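PDB 5A4O: Bpsl1147 from Burkholderia pseudomallei, which probably binds DNA, single-stranded DNA in particular, as a dimeric bacterial homolog of the eukaryotic transcription coactivator PC4. Local coordinates for residues 12-15 with 19-22; 22-27 with 33-38; 39-42 with 46-49. All blocks are in the same frame, centred on the assembly; numbering follows the deposited sequence.

Contact 1 (12-15 with 19-22); sequences DVQK and QRIR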
loop_
_atom_site.group_PDB
_atom_site.type_symbol
_atom_site.label_atom_id
_atom_site.label_comp_id
_atom_site.label_asym_id
_atom_site.label_seq_id
_atom_site.Cartn_x
_atom_site.Cartn_y
_atom_site.Cartn_z
ATOM N N ASP A 12 -9.015 8.616 -1.817
ATOM C CA ASP A 12 -9.525 8.190 -0.525
ATOM C C ASP A 12 -10.459 7.002 -0.774
ATOM O O ASP A 12 -11.649 7.208 -1.084
ATOM C CB ASP A 12 -10.314 9.365 0.048
ATOM C CG ASP A 12 -10.504 9.279 1.512
ATOM O OD1 ASP A 12 -9.598 8.765 2.206
ATOM O OD2 ASP A 12 -11.562 9.763 1.989
ATOM N N VAL A 13 -9.920 5.792 -0.671
ATOM C CA VAL A 13 -10.629 4.562 -1.071
ATOM C C VAL A 13 -11.335 4.007 0.142
ATOM O O VAL A 13 -10.689 3.554 1.097
ATOM C CB VAL A 13 -9.685 3.499 -1.626
ATOM C CG1 VAL A 13 -10.470 2.260 -2.040
ATOM C CG2 VAL A 13 -8.819 4.055 -2.735
ATOM N N GLN A 14 -12.659 4.052 0.120
ATOM C CA GLN A 14 -13.435 3.640 1.270
ATOM C C GLN A 14 -13.452 2.125 1.400
ATOM O O GLN A 14 -13.742 1.405 0.422
ATOM C CB GLN A 14 -14.882 4.157 1.189
ATOM C CG GLN A 14 -14.979 5.660 1.180
ATOM C CD GLN A 14 -16.344 6.174 0.750
ATOM O OE1 GLN A 14 -17.248 5.399 0.462
ATOM N NE2 GLN A 14 -16.484 7.496 0.688
ATOM N N LYS A 15 -13.117 1.639 2.595
ATOM C CA LYS A 15 -13.232 0.208 2.930
ATOM C C LYS A 15 -14.528 -0.104 3.642
ATOM O O LYS A 15 -15.116 -1.181 3.452
ATOM C CB LYS A 15 -12.105 -0.232 3.860
ATOM C CG LYS A 15 -10.758 -0.266 3.198
ATOM C CD LYS A 15 -9.654 -0.922 4.050
ATOM C CE LYS A 15 -10.113 -2.164 4.802
ATOM N NZ LYS A 15 -9.088 -3.234 4.708
ATOM N N GLN A 19 -13.062 2.784 7.946
ATOM C CA GLN A 19 -11.698 2.597 7.456
ATOM C C GLN A 19 -11.644 3.016 6.001
ATOM O O GLN A 19 -12.600 2.794 5.240
ATOM C CB GLN A 19 -11.286 1.128 7.532
ATOM C CG GLN A 19 -11.380 0.502 8.910
ATOM C CD GLN A 19 -10.518 -0.730 9.051
ATOM O OE1 GLN A 19 -10.350 -1.523 8.123
ATOM N NE2 GLN A 19 -9.952 -0.898 10.240
ATOM N N ARG A 20 -10.536 3.631 5.619
ATOM C CA ARG A 20 -10.302 4.000 4.233
ATOM C C ARG A 20 -8.865 3.773 3.952
ATOM O O ARG A 20 -8.059 3.689 4.873
ATOM C CB ARG A 20 -10.621 5.469 4.006
ATOM C CG ARG A 20 -12.062 5.811 4.193
ATOM C CD ARG A 20 -12.276 7.300 3.972
ATOM N NE ARG A 20 -13.628 7.680 4.298
ATOM C CZ ARG A 20 -14.099 8.923 4.263
ATOM N NH1 ARG A 20 -13.331 9.938 3.904
ATOM N NH2 ARG A 20 -15.353 9.143 4.607
ATOM N N ILE A 21 -8.549 3.629 2.681
ATOM C CA ILE A 21 -7.170 3.623 2.239
ATOM C C ILE A 21 -6.904 4.992 1.600
ATOM O O ILE A 21 -7.495 5.323 0.560
ATOM C CB ILE A 21 -6.870 2.513 1.235
ATOM C CG1 ILE A 21 -7.165 1.126 1.821
ATOM C CG2 ILE A 21 -5.434 2.649 0.713
ATOM C CD1 ILE A 21 -6.296 0.715 2.987
ATOM N N ARG A 22 -6.026 5.786 2.228
ATOM C CA ARG A 22 -5.693 7.132 1.747
ATOM C C ARG A 22 -4.381 7.127 0.968
ATOM O O ARG A 22 -3.370 6.612 1.438
ATOM C CB ARG A 22 -5.600 8.106 2.923
ATOM C CG ARG A 22 -5.255 9.558 2.505
ATOM C CD ARG A 22 -5.173 10.565 3.669
ATOM N NE ARG A 22 -4.780 11.951 3.204
ATOM C CZ ARG A 22 -3.609 12.594 3.429
ATOM N NH1 ARG A 22 -2.633 12.063 4.156
ATOM N NH2 ARG A 22 -3.423 13.824 2.949
#
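Asp12 and Arg20 face each other across the first beta hairpin of the PC4-like fold, where strand 8-16 runs antiparallel to strand 19-28. Their salt bridge joins Asp12 OD2 to Arg20 NH1 at 2.6 Å. Asp12 turns its carboxylate toward the neighbouring strand at chi1 -160°, CG opposite its own N, while Arg20 runs extended from CG to NE to meet it. The two flat groups are steeply turned, 70° apart, and the oxygen is tilted out of the guanidinium plane. NH1 alone among the guanidinium nitrogens makes the bridge, and its N-H is bent, 130° at the hydrogen. Gln14 lies alongside Arg20 on the same face of the sheet and points the same way, its CG 4.0 Å from Arg20 NE. The hydrogen-bonded pair Val13-Ile21 lies between the Asp12-Arg22 and Gln14-Arg20 pairs; its side chains turn to the other face, CB to CB at 4.1 Å, where Ile54 of the second subunit packs on Ile21. Nearer the turn, Lys15 N bonds Gln19 O. Lys15 crosses Ile21 at a slant, CD 3.9 Å from Ile21 CD1. Beyond CD the chain bends, its NZ making a weak hydrogen bond to Ser55 O of the second subunit and its CE coming 3.4 Å from Gln19 OE1.

Contact 2 (22-27 with 33-38); sequences RISHRW and YVDVRL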
loop_
_atom_site.group_PDB
_atom_site.type_symbol
_atom_site.label_atom_id
_atom_site.label_comp_id
_atom_site.label_asym_id
_atom_site.label_seq_id
_atom_site.Cartn_x
_atom_site.Cartn_y
_atom_site.Cartn_z
ATOM N N ARG A 22 -6.026 5.786 2.228
ATOM C CA ARG A 22 -5.693 7.132 1.747
ATOM C C ARG A 22 -4.381 7.127 0.968
ATOM O O ARG A 22 -3.370 6.612 1.438
ATOM C CB ARG A 22 -5.600 8.106 2.923
ATOM C CG ARG A 22 -5.255 9.558 2.505
ATOM C CD ARG A 22 -5.173 10.565 3.669
ATOM N NE ARG A 22 -4.780 11.951 3.204
ATOM C CZ ARG A 22 -3.609 12.594 3.429
ATOM N NH1 ARG A 22 -2.633 12.063 4.156
ATOM N NH2 ARG A 22 -3.423 13.824 2.949
ATOM N N ILE A 23 -4.407 7.679 -0.235
ATOM C CA ILE A 23 -3.242 7.760 -1.066
ATOM C C ILE A 23 -2.934 9.229 -1.071
ATOM O O ILE A 23 -3.798 10.033 -1.446
ATOM C CB ILE A 23 -3.536 7.256 -2.496
ATOM C CG1 ILE A 23 -3.878 5.745 -2.445
ATOM C CG2 ILE A 23 -2.343 7.501 -3.407
ATOM C CD1 ILE A 23 -4.303 5.169 -3.765
ATOM N N SER A 24 -1.749 9.580 -0.582
ATOM C CA SER A 24 -1.360 10.975 -0.426
ATOM C C SER A 24 0.039 11.199 -1.025
ATOM O O SER A 24 0.803 10.260 -1.253
ATOM C CB SER A 24 -1.459 11.388 1.036
ATOM O OG SER A 24 -0.540 10.664 1.842
ATOM N N HIS A 25 0.330 12.447 -1.336
ATOM C CA HIS A 25 1.603 12.838 -1.881
ATOM C C HIS A 25 2.125 13.974 -1.030
ATOM O O HIS A 25 1.384 14.879 -0.684
ATOM C CB HIS A 25 1.467 13.281 -3.343
ATOM C CG HIS A 25 2.778 13.631 -3.961
ATOM N ND1 HIS A 25 3.317 14.895 -3.873
ATOM C CD2 HIS A 25 3.701 12.875 -4.599
ATOM C CE1 HIS A 25 4.503 14.908 -4.458
ATOM N NE2 HIS A 25 4.753 13.697 -4.916
ATOM N N ARG A 26 3.400 13.927 -0.647
ATOM C CA ARG A 26 3.963 15.054 0.061
ATOM C C ARG A 26 5.431 15.273 -0.276
ATOM O O ARG A 26 6.081 14.393 -0.869
ATOM C CB ARG A 26 3.788 14.927 1.556
ATOM C CG ARG A 26 4.484 13.754 2.154
ATOM C CD ARG A 26 4.173 13.627 3.641
ATOM N NE ARG A 26 5.356 13.122 4.321
ATOM C CZ ARG A 26 5.782 11.860 4.279
ATOM N NH1 ARG A 26 5.109 10.931 3.612
ATOM N NH2 ARG A 26 6.885 11.524 4.936
ATOM N N TRP A 27 5.895 16.477 0.039
ATOM C CA TRP A 27 7.296 16.846 -0.173
ATOM C C TRP A 27 7.938 17.161 1.168
ATOM O O TRP A 27 7.291 17.708 2.085
ATOM C CB TRP A 27 7.362 18.077 -1.033
ATOM C CG TRP A 27 6.851 17.953 -2.424
ATOM C CD1 TRP A 27 5.567 18.039 -2.846
ATOM C CD2 TRP A 27 7.649 17.810 -3.580
ATOM N NE1 TRP A 27 5.514 17.935 -4.215
ATOM C CE2 TRP A 27 6.787 17.781 -4.682
ATOM C CE3 TRP A 27 9.021 17.659 -3.786
ATOM C CZ2 TRP A 27 7.248 17.647 -5.981
ATOM C CZ3 TRP A 27 9.484 17.545 -5.066
ATOM C CH2 TRP A 27 8.598 17.535 -6.156
ATOM N N TYR A 33 7.313 11.947 -1.595
ATOM C CA TYR A 33 6.933 10.758 -0.845
ATOM C C TYR A 33 5.498 10.422 -1.294
ATOM O O TYR A 33 4.652 11.273 -1.201
ATOM C CB TYR A 33 6.923 11.053 0.676
ATOM C CG TYR A 33 8.241 11.423 1.327
ATOM C CD1 TYR A 33 8.878 12.638 1.055
ATOM C CD2 TYR A 33 8.814 10.590 2.298
ATOM C CE1 TYR A 33 10.090 12.976 1.668
ATOM C CE2 TYR A 33 10.011 10.924 2.940
ATOM C CZ TYR A 33 10.658 12.108 2.613
ATOM O OH TYR A 33 11.873 12.441 3.223
ATOM N N VAL A 34 5.238 9.207 -1.785
ATOM C CA VAL A 34 3.876 8.746 -2.010
ATOM C C VAL A 34 3.527 7.800 -0.865
ATOM O O VAL A 34 4.273 6.873 -0.558
ATOM C CB VAL A 34 3.699 8.030 -3.362
ATOM C CG1 VAL A 34 2.281 7.473 -3.512
ATOM C CG2 VAL A 34 4.000 8.994 -4.501
ATOM N N ASP A 35 2.394 8.046 -0.228
ATOM C CA ASP A 35 1.995 7.278 0.924
ATOM C C ASP A 35 0.685 6.567 0.615
ATOM O O ASP A 35 -0.233 7.161 0.025
ATOM C CB ASP A 35 1.834 8.255 2.078
ATOM C CG ASP A 35 1.800 7.592 3.411
ATOM O OD1 ASP A 35 2.872 7.236 3.916
ATOM O OD2 ASP A 35 0.694 7.478 3.985
ATOM N N VAL A 36 0.588 5.300 1.010
ATOM C CA VAL A 36 -0.624 4.501 0.814
ATOM C C VAL A 36 -0.904 3.891 2.164
ATOM O O VAL A 36 -0.092 3.128 2.654
ATOM C CB VAL A 36 -0.411 3.386 -0.220
ATOM C CG1 VAL A 36 -1.652 2.542 -0.368
ATOM C CG2 VAL A 36 0.025 3.983 -1.552
ATOM N N ARG A 37 -2.019 4.254 2.793
ATOM C CA ARG A 37 -2.141 4.022 4.261
ATOM C C ARG A 37 -3.551 3.835 4.690
ATOM O O ARG A 37 -4.419 4.604 4.299
ATOM C CB ARG A 37 -1.561 5.224 5.029
ATOM C CG ARG A 37 -1.310 5.005 6.536
ATOM C CD ARG A 37 -0.380 6.071 7.120
ATOM N NE ARG A 37 0.930 6.023 6.482
ATOM C CZ ARG A 37 1.894 5.147 6.748
ATOM N NH1 ARG A 37 1.789 4.248 7.713
ATOM N NH2 ARG A 37 3.026 5.209 6.054
ATOM N N LEU A 38 -3.752 2.823 5.529
ATOM C CA LEU A 38 -4.989 2.615 6.242
ATOM C C LEU A 38 -5.211 3.757 7.265
ATOM O O LEU A 38 -4.368 4.017 8.149
ATOM C CB LEU A 38 -4.980 1.247 6.923
ATOM C CG LEU A 38 -6.226 0.938 7.763
ATOM C CD1 LEU A 38 -7.382 0.782 6.827
ATOM C CD2 LEU A 38 -6.040 -0.300 8.643
HETATM O O HOH W 1 -1.622 8.370 2.953
#
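Six backbone hydrogen bonds tie 22-27 to 33-38, two for each of the pairs Arg22-Arg37, Ser24-Asp35 and Arg26-Tyr33. Between them, at the non-hydrogen-bonded pairs, CA-H...O contacts fill in, such as Ile23 CA to Asp35 O at 3.3 Å.

Charged and polar side chains gather on the face of Ser24, Arg26 and Tyr33. Arg37 grips Asp35 side-on within its own strand: NE reaches OD2 on its syn lone pair at 2.9 Å, and NH2 donates to OD1. This fixes the rotation of the carboxylate. A water is hydrogen-bonded to Asp35 OD2, to Arg22 O and, at 2.8 Å, to Ser24 OG, a single solvent molecule bridging the two strands. At the far end Arg26 makes an off-centre cation-pi contact with Tyr33, CZ lying 4.3 Å from the ring centroid, with guanidinium and ring 39° apart. Arg26 reaches it because CG sits between backbone N and carbonyl carbon (chi1 63°), and NH2 comes within 3.4 Å of Tyr33 CD2.

The pairing is the central hairpin of the four-stranded, strongly curved antiparallel sheet of the PC4 fold.

Apolar contacts occupy the opposite face. Ile23 CG1 approaches Val36 CG2 at 4.4 Å, and Val34 CG2 meets the His25 ring at its edge, near the ring plane. His25 NE2 is hydrogen-bonded to Arg32 NE. Across the dimer, Gly67 of the second subunit packs against Ile23, and Ile54 of that subunit against Val36.

Contact 3 (39-42 with 46-49); sequences VVVD and DFVP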
loop_
_atom_site.group_PDB
_atom_site.type_symbol
_atom_site.label_atom_id
_atom_site.label_comp_id
_atom_site.label_asym_id
_atom_site.label_seq_id
_atom_site.Cartn_x
_atom_site.Cartn_y
_atom_site.Cartn_z
ATOM N N VAL A 39 -6.344 4.431 7.122
ATOM C CA VAL A 39 -6.781 5.466 8.042
ATOM C C VAL A 39 -8.104 5.016 8.661
ATOM O O VAL A 39 -8.878 4.336 8.005
ATOM C CB VAL A 39 -6.894 6.840 7.360
ATOM C CG1 VAL A 39 -5.569 7.209 6.699
ATOM C CG2 VAL A 39 -8.036 6.873 6.336
ATOM N N VAL A 40 -8.302 5.315 9.932
ATOM C CA VAL A 40 -9.453 4.816 10.684
ATOM C C VAL A 40 -10.141 5.902 11.509
ATOM O O VAL A 40 -9.520 6.819 11.951
ATOM C CB VAL A 40 -9.102 3.652 11.651
ATOM C CG1 VAL A 40 -8.426 2.500 10.955
ATOM C CG2 VAL A 40 -8.269 4.157 12.771
ATOM N N VAL A 41 -11.443 5.756 11.689
ATOM C CA VAL A 41 -12.196 6.793 12.320
ATOM C C VAL A 41 -11.791 6.964 13.759
ATOM O O VAL A 41 -11.413 6.052 14.420
ATOM C CB VAL A 41 -13.697 6.524 12.382
ATOM C CG1 VAL A 41 -14.490 7.124 11.256
ATOM C CG2 VAL A 41 -14.013 5.102 12.692
ATOM N N ASP A 42 -11.903 8.210 14.168
ATOM C CA ASP A 42 -11.885 8.666 15.544
ATOM C C ASP A 42 -13.348 8.797 15.823
ATOM O O ASP A 42 -13.919 7.977 16.455
ATOM C CB ASP A 42 -11.257 10.079 15.639
ATOM C CG ASP A 42 -10.195 10.178 16.677
ATOM O OD1 ASP A 42 -9.971 9.186 17.381
ATOM O OD2 ASP A 42 -9.547 11.233 16.728
ATOM N N ASP A 46 -12.719 12.594 11.201
ATOM C CA ASP A 46 -11.485 12.523 11.900
ATOM C C ASP A 46 -11.076 11.092 11.691
ATOM O O ASP A 46 -11.286 10.270 12.540
ATOM C CB ASP A 46 -11.615 12.883 13.363
ATOM C CG ASP A 46 -12.171 14.291 13.555
ATOM O OD1 ASP A 46 -13.380 14.455 13.301
ATOM O OD2 ASP A 46 -11.415 15.175 13.968
ATOM N N PHE A 47 -10.554 10.831 10.510
ATOM C CA PHE A 47 -9.831 9.615 10.258
ATOM C C PHE A 47 -8.439 9.876 10.721
ATOM O O PHE A 47 -7.969 10.971 10.645
ATOM C CB PHE A 47 -9.875 9.218 8.816
ATOM C CG PHE A 47 -11.173 8.631 8.417
ATOM C CD1 PHE A 47 -12.209 9.448 8.104
ATOM C CD2 PHE A 47 -11.363 7.283 8.386
ATOM C CE1 PHE A 47 -13.422 8.926 7.717
ATOM C CE2 PHE A 47 -12.579 6.756 8.022
ATOM C CZ PHE A 47 -13.605 7.595 7.697
ATOM N N VAL A 48 -7.823 8.848 11.238
ATOM C CA VAL A 48 -6.492 8.954 11.756
ATOM C C VAL A 48 -5.584 7.890 11.158
ATOM O O VAL A 48 -6.027 6.836 10.885
ATOM C CB VAL A 48 -6.532 8.803 13.252
ATOM C CG1 VAL A 48 -5.183 9.001 13.850
ATOM C CG2 VAL A 48 -7.522 9.797 13.805
ATOM N N PRO A 49 -4.326 8.221 10.899
ATOM C CA PRO A 49 -3.497 7.252 10.182
ATOM C C PRO A 49 -3.065 6.123 11.097
ATOM O O PRO A 49 -3.084 6.269 12.346
ATOM C CB PRO A 49 -2.283 8.084 9.742
ATOM C CG PRO A 49 -2.155 9.126 10.819
ATOM C CD PRO A 49 -3.581 9.468 11.187
#
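Phe47 packs against Val39 and Val41 on one face of the hairpin between strands 31-41 and 47-56, and this is the close side of the contact. Val41 CG1 sits over the ring face, 4.0 Å from the centroid and 22° off the normal, in a CH-pi contact; the two side chains lie side by side and point the same way. The approach is offset toward the rim, nearest at Phe47 CZ. Val39 comes from another direction, crossing Phe47 at about a right angle, with its CG2 branch 3.9 Å from Phe47 CB. That branch stands between the backbone N and the carbonyl carbon of Val39, while CG1 lies beside the backbone N and reaches toward Pro49 CA. Phe47 CG is anti to its own carbonyl carbon (chi1 -76°), which lays the ring back over the Val39-Val41 strand, its CD2 atom close to Val40 C and Val41 N.

The backbone between these side chains is joined by both bonds of the Val40-Val48 pair; the tighter one runs from Val48 N to Val40 O at 2.7 Å. Nearer the turn, Asp42 N bonds Asp46 O, 2.7 Å away and nearly in line with the carbonyl.

The other face and the turn are looser. Val40 and Val48 are partly exposed, and Asp42 OD2 merely touches Val48 CG2 at 3.8 Å. The Asp42 and Asp46 carboxylates do not meet: their OD2 atoms stand 5.2 Å apart. Asp46 OD1 also lies close to OD1 of Asp44, another like charge in this partly exposed turn.

Strand 19-28 flanks 39-42, with Arg20 against both Val39 and Phe47, while from the N-terminal segment Tyr4 touches Phe47, and Ala3 touches Val39 and Pro49.

The three contacts follow one another along the chain as successive hairpins of a single antiparallel sheet, its strands in the order 8-16, 19-28, 31-41, 47-56. Contacts 1 and 2 both use strand 19-28 and share Arg22; contacts 2 and 3 both use strand 31-41. Their centres lie about 12 Å apart (1 and 2), 10 Å (1 and 3) and 14 Å (2 and 3). Contacts 1 and 3 meet directly through a probable hydrogen bond from Val39 N to Arg20 O, and contacts 2 and 3 where Arg37 packs on Pro49. The second subunit packs on the sheet near contacts 1 and 2, whereas the turn end of the third hairpin, contact 3, meets no other chain of the assembly.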